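Local coordinates for putative lipoprotein (Bacteroides fragilis, PDB 4GBS), which probably binds haem at the bacterial surface as a lipoprotein of the HmuY family, at residues N46-L50 with D193-P197; A98-P102 with Y196-P200. Numbering follows the deposited sequence.

Contact 1 of 2, residues N46-L50 with D193-P197; sequences NLHTL and DYIYP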
loop_
_atom_site.group_PDB
_atom_site.type_symbol
_atom_site.label_atom_id
_atom_site.label_comp_id
_atom_site.label_asym_id
_atom_site.label_seq_id
_atom_site.Cartn_x
_atom_site.Cartn_y
_atom_site.Cartn_z
ATOM N N ASN A 46 -6.026 7.045 5.310
ATOM C CA ASN A 46 -7.311 7.603 4.957
ATOM C C ASN A 46 -7.045 8.802 4.037
ATOM O O ASN A 46 -6.600 9.866 4.481
ATOM C CB ASN A 46 -8.120 7.957 6.206
ATOM C CG ASN A 46 -9.564 8.269 5.938
ATOM O OD1 ASN A 46 -9.931 8.872 4.924
ATOM N ND2 ASN A 46 -10.407 7.930 6.893
ATOM N N LEU A 47 -7.271 8.578 2.736
ATOM C CA LEU A 47 -7.083 9.551 1.669
ATOM C C LEU A 47 -8.196 10.609 1.673
ATOM O O LEU A 47 -8.003 11.692 1.124
ATOM C CB LEU A 47 -7.040 8.820 0.317
ATOM C CG LEU A 47 -5.808 7.937 0.050
ATOM C CD1 LEU A 47 -5.998 7.119 -1.193
ATOM C CD2 LEU A 47 -4.539 8.761 -0.065
ATOM N N HIS A 48 -9.345 10.306 2.297
ATOM C CA HIS A 48 -10.468 11.226 2.427
ATOM C C HIS A 48 -10.175 12.300 3.475
ATOM O O HIS A 48 -10.490 13.472 3.244
ATOM C CB HIS A 48 -11.763 10.484 2.803
ATOM C CG HIS A 48 -12.330 9.601 1.732
ATOM N ND1 HIS A 48 -11.720 8.399 1.377
ATOM C CD2 HIS A 48 -13.487 9.722 1.038
ATOM C CE1 HIS A 48 -12.503 7.855 0.456
ATOM N NE2 HIS A 48 -13.579 8.617 0.217
ATOM N N THR A 49 -9.608 11.899 4.637
ATOM C CA THR A 49 -9.333 12.816 5.753
ATOM C C THR A 49 -7.838 13.208 5.837
ATOM O O THR A 49 -7.495 14.074 6.650
ATOM C CB THR A 49 -9.774 12.190 7.094
ATOM O OG1 THR A 49 -9.049 10.986 7.342
ATOM C CG2 THR A 49 -11.279 11.921 7.165
ATOM N N LEU A 50 -6.960 12.586 4.998
ATOM C CA LEU A 50 -5.498 12.796 4.956
ATOM C C LEU A 50 -4.924 12.505 6.353
ATOM O O LEU A 50 -4.187 13.305 6.935
ATOM C CB LEU A 50 -5.116 14.204 4.449
ATOM C CG LEU A 50 -5.737 14.613 3.117
ATOM C CD1 LEU A 50 -5.315 16.003 2.725
ATOM C CD2 LEU A 50 -5.402 13.628 2.020
ATOM N N ASP A 193 3.410 8.235 -3.751
ATOM C CA ASP A 193 2.771 9.447 -4.251
ATOM C C ASP A 193 1.385 9.090 -4.720
ATOM O O ASP A 193 1.165 7.975 -5.210
ATOM C CB ASP A 193 3.578 10.119 -5.368
ATOM C CG ASP A 193 4.913 10.715 -4.975
ATOM O OD1 ASP A 193 5.149 10.894 -3.764
ATOM O OD2 ASP A 193 5.720 11.022 -5.890
ATOM N N TYR A 194 0.439 10.013 -4.555
ATOM C CA TYR A 194 -0.929 9.719 -4.962
ATOM C C TYR A 194 -1.583 10.924 -5.655
ATOM O O TYR A 194 -1.102 12.046 -5.569
ATOM C CB TYR A 194 -1.785 9.282 -3.739
ATOM C CG TYR A 194 -2.008 10.380 -2.717
ATOM C CD1 TYR A 194 -3.071 11.277 -2.843
ATOM C CD2 TYR A 194 -1.174 10.512 -1.612
ATOM C CE1 TYR A 194 -3.262 12.308 -1.925
ATOM C CE2 TYR A 194 -1.379 11.517 -0.666
ATOM C CZ TYR A 194 -2.412 12.426 -0.836
ATOM O OH TYR A 194 -2.573 13.458 0.062
ATOM N N ILE A 195 -2.686 10.652 -6.340
ATOM C CA ILE A 195 -3.643 11.596 -6.910
ATOM C C ILE A 195 -4.976 11.214 -6.326
ATOM O O ILE A 195 -5.438 10.105 -6.592
ATOM C CB ILE A 195 -3.693 11.706 -8.463
ATOM C CG1 ILE A 195 -2.338 12.068 -9.072
ATOM C CG2 ILE A 195 -4.809 12.687 -8.891
ATOM C CD1 ILE A 195 -2.266 11.839 -10.605
ATOM N N TYR A 196 -5.569 12.076 -5.495
ATOM C CA TYR A 196 -6.870 11.779 -4.945
ATOM C C TYR A 196 -7.632 13.077 -4.733
ATOM O O TYR A 196 -7.157 13.960 -4.009
ATOM C CB TYR A 196 -6.820 10.939 -3.645
ATOM C CG TYR A 196 -8.211 10.605 -3.150
ATOM C CD1 TYR A 196 -8.969 9.610 -3.761
ATOM C CD2 TYR A 196 -8.801 11.335 -2.121
ATOM C CE1 TYR A 196 -10.292 9.381 -3.392
ATOM C CE2 TYR A 196 -10.110 11.082 -1.713
ATOM C CZ TYR A 196 -10.850 10.096 -2.346
ATOM O OH TYR A 196 -12.132 9.821 -1.940
ATOM N N PRO A 197 -8.837 13.182 -5.347
ATOM C CA PRO A 197 -9.500 12.170 -6.193
ATOM C C PRO A 197 -9.015 12.233 -7.644
ATOM O O PRO A 197 -8.852 13.321 -8.187
ATOM C CB PRO A 197 -10.993 12.532 -6.074
ATOM C CG PRO A 197 -11.076 13.762 -5.172
ATOM C CD PRO A 197 -9.700 14.359 -5.178
#

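Contact 2 of 2, residues A98-P102 with Y196-P200; sequences AGSMP and YPYEP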
loop_
_atom_site.group_PDB
_atom_site.type_symbol
_atom_site.label_atom_id
_atom_site.label_comp_id
_atom_site.label_asym_id
_atom_site.label_seq_id
_atom_site.Cartn_x
_atom_site.Cartn_y
_atom_site.Cartn_z
ATOM N N ALA A 98 -2.579 11.344 -20.241
ATOM C CA ALA A 98 -3.348 10.444 -21.108
ATOM C C ALA A 98 -4.787 10.940 -21.351
ATOM O O ALA A 98 -5.333 10.678 -22.427
ATOM C CB ALA A 98 -3.394 9.055 -20.504
ATOM N N GLY A 99 -5.368 11.643 -20.365
ATOM C CA GLY A 99 -6.728 12.179 -20.423
ATOM C C GLY A 99 -7.782 11.135 -20.722
ATOM O O GLY A 99 -8.786 11.422 -21.376
ATOM N N SER A 100 -7.533 9.907 -20.269
ATOM C CA SER A 100 -8.404 8.762 -20.470
ATOM C C SER A 100 -8.264 7.785 -19.329
ATOM O O SER A 100 -7.148 7.511 -18.863
ATOM C CB SER A 100 -8.087 8.068 -21.794
ATOM O OG SER A 100 -8.907 6.925 -21.977
HETATM N N MSE A 101 -9.409 7.245 -18.907
HETATM C CA MSE A 101 -9.538 6.244 -17.861
HETATM C C MSE A 101 -8.869 4.941 -18.331
HETATM O O MSE A 101 -9.327 4.358 -19.321
HETATM C CB MSE A 101 -11.035 6.042 -17.534
HETATM C CG MSE A 101 -11.349 4.861 -16.606
HETATM SE SE MSE A 101 -10.643 5.034 -14.801
HETATM C CE MSE A 101 -11.595 6.665 -14.238
ATOM N N PRO A 102 -7.770 4.490 -17.675
ATOM C CA PRO A 102 -7.132 3.227 -18.089
ATOM C C PRO A 102 -8.082 2.041 -17.995
ATOM O O PRO A 102 -8.772 1.867 -16.980
ATOM C CB PRO A 102 -5.983 3.065 -17.094
ATOM C CG PRO A 102 -5.756 4.400 -16.548
ATOM C CD PRO A 102 -7.079 5.070 -16.507
ATOM N N TYR A 196 -5.569 12.076 -5.495
ATOM C CA TYR A 196 -6.870 11.779 -4.945
ATOM C C TYR A 196 -7.632 13.077 -4.733
ATOM O O TYR A 196 -7.157 13.960 -4.009
ATOM C CB TYR A 196 -6.820 10.939 -3.645
ATOM C CG TYR A 196 -8.211 10.605 -3.150
ATOM C CD1 TYR A 196 -8.969 9.610 -3.761
ATOM C CD2 TYR A 196 -8.801 11.335 -2.121
ATOM C CE1 TYR A 196 -10.292 9.381 -3.392
ATOM C CE2 TYR A 196 -10.110 11.082 -1.713
ATOM C CZ TYR A 196 -10.850 10.096 -2.346
ATOM O OH TYR A 196 -12.132 9.821 -1.940
ATOM N N PRO A 197 -8.837 13.182 -5.347
ATOM C CA PRO A 197 -9.500 12.170 -6.193
ATOM C C PRO A 197 -9.015 12.233 -7.644
ATOM O O PRO A 197 -8.852 13.321 -8.187
ATOM C CB PRO A 197 -10.993 12.532 -6.074
ATOM C CG PRO A 197 -11.076 13.762 -5.172
ATOM C CD PRO A 197 -9.700 14.359 -5.178
ATOM N N TYR A 198 -8.752 11.060 -8.255
ATOM C CA TYR A 198 -8.316 10.964 -9.647
ATOM C C TYR A 198 -9.533 11.014 -10.585
ATOM O O TYR A 198 -10.457 10.217 -10.460
ATOM C CB TYR A 198 -7.463 9.697 -9.926
ATOM C CG TYR A 198 -7.361 9.368 -11.406
ATOM C CD1 TYR A 198 -6.594 10.152 -12.265
ATOM C CD2 TYR A 198 -8.094 8.320 -11.961
ATOM C CE1 TYR A 198 -6.563 9.905 -13.638
ATOM C CE2 TYR A 198 -8.058 8.054 -13.333
ATOM C CZ TYR A 198 -7.285 8.845 -14.166
ATOM O OH TYR A 198 -7.247 8.576 -15.515
ATOM N N GLU A 199 -9.493 11.932 -11.551
ATOM C CA GLU A 199 -10.511 12.110 -12.579
ATOM C C GLU A 199 -9.838 12.354 -13.915
ATOM O O GLU A 199 -9.020 13.279 -13.996
ATOM C CB GLU A 199 -11.468 13.273 -12.240
ATOM C CG GLU A 199 -12.332 13.086 -11.001
ATOM C CD GLU A 199 -13.248 14.240 -10.628
ATOM O OE1 GLU A 199 -13.405 15.181 -11.439
ATOM O OE2 GLU A 199 -13.825 14.192 -9.518
ATOM N N PRO A 200 -10.161 11.588 -14.985
ATOM C CA PRO A 200 -9.539 11.860 -16.299
ATOM C C PRO A 200 -9.842 13.290 -16.817
ATOM O O PRO A 200 -10.933 13.821 -16.497
ATOM C CB PRO A 200 -10.174 10.808 -17.210
ATOM C CG PRO A 200 -10.589 9.707 -16.273
ATOM C CD PRO A 200 -11.080 10.438 -15.061
ATOM O OXT PRO A 200 -8.960 13.878 -17.496
#

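Contact 1 of 2, residues N46-L50 with D193-P197
The tight hairpin connection between strands 43-46 and 51-54 packs here against the end of strand 189-195 of the large antiparallel sheet, and an Asx motif shapes it. Asn46 OD1 accepts a hydrogen bond from Thr49 N (3.1 Å) and a weak one from His48 N (3.0 Å), while Leu50 N makes a weak bond to Asn46 O at 2.8 Å. The turn so formed presents Leu47 to two tyrosines. Its CD2 sits almost squarely over the Tyr194 ring, 3.9 Å from the centroid and 7° off the normal, and its CB lies over a face of Tyr196, 4.2 Å from that centroid: two CH-pi contacts from one leucine. Leu50 adds CD2, 3.4 Å from Tyr194 OH. Further out, the edge of Tyr196 meets the face of His48, with planes at 50° and centroids 5.1 Å apart; His48 NE2 stands 2.9 Å from Tyr196 OH. The polar ends have other partners: His48 bonds Asp69 through ND1 and Asp169 through NE2, and Tyr196 OH bonds Thr171. Phe20 of strand 19-24 also touches Leu47 and Leu50. The arrangement is an Asx-stabilised beta-hairpin turn of the four-stranded sheet, its leucines packed on Tyr194 of the large sheet and, for Leu47, on Tyr196 just beyond it, within the all-beta HmuY-family fold.

Contact 2 of 2, residues A98-P102 with Y196-P200
Pro200, the last residue of the chain, lays its ring against the backbone of the 98-102 loop and the tip of Met101. Its CG is 3.8 Å from Met101 N and also 3.8 Å from Met101 CE, and its CB is 4.1 Å from Ser100 N. Where the backbones come closest, Gly99 CA is 5.0 Å from Pro200 CA and 4.1 Å from OXT of the terminal carboxylate. Gly99 has positive phi and psi (55° and 31°), a conformation that glycine adopts readily, and the chain turns at this residue, right beside the C-terminal Pro200. Met101, present as selenomethionine, has a CA-to-CB bond directed sideways, but with chi2 and chi3 both p the side chain folds round so that CE reaches the tail, where it touches both Pro200 and Tyr198, lying 3.9 Å from Tyr198 CE2. The fold context is simple: a long loop joining strands 83-86 and 107-112 meets the C-terminal tail that leaves strand 189-195, so two irregular segments close on each other at the surface of this all-beta protein, mainly through van der Waals contact. Tyr198 is the buried member. Its CA-to-CB bond points toward the loop, and OH stands 3.6 Å from Pro102 CD and 3.5 Å from Ser100 O. Leu164 of strand 163-166 touches both Tyr198 and Pro102, while Met172 of strand 172-179 touches Met101 and shares a backbone hydrogen bond with Tyr198.

Overall arrangement
Contacts 1 and 2 are successive uses of one run of chain: strand 189-195 ends within the first, and the tail that follows it reaches the second. Their centres lie about 14 Å apart, on the same side of the chain's centre, at about 12 Å from it for contact 1 and 20 Å for contact 2, so the tail runs from a partly buried site out to the surface. Tyr196 and Pro197, with a cis peptide between them, belong to both ranges, yet Tyr196 packs on 46-50 and neither residue touches 98-102. No ligand is described here, so neither contact can be assigned to the haem site expected from the family.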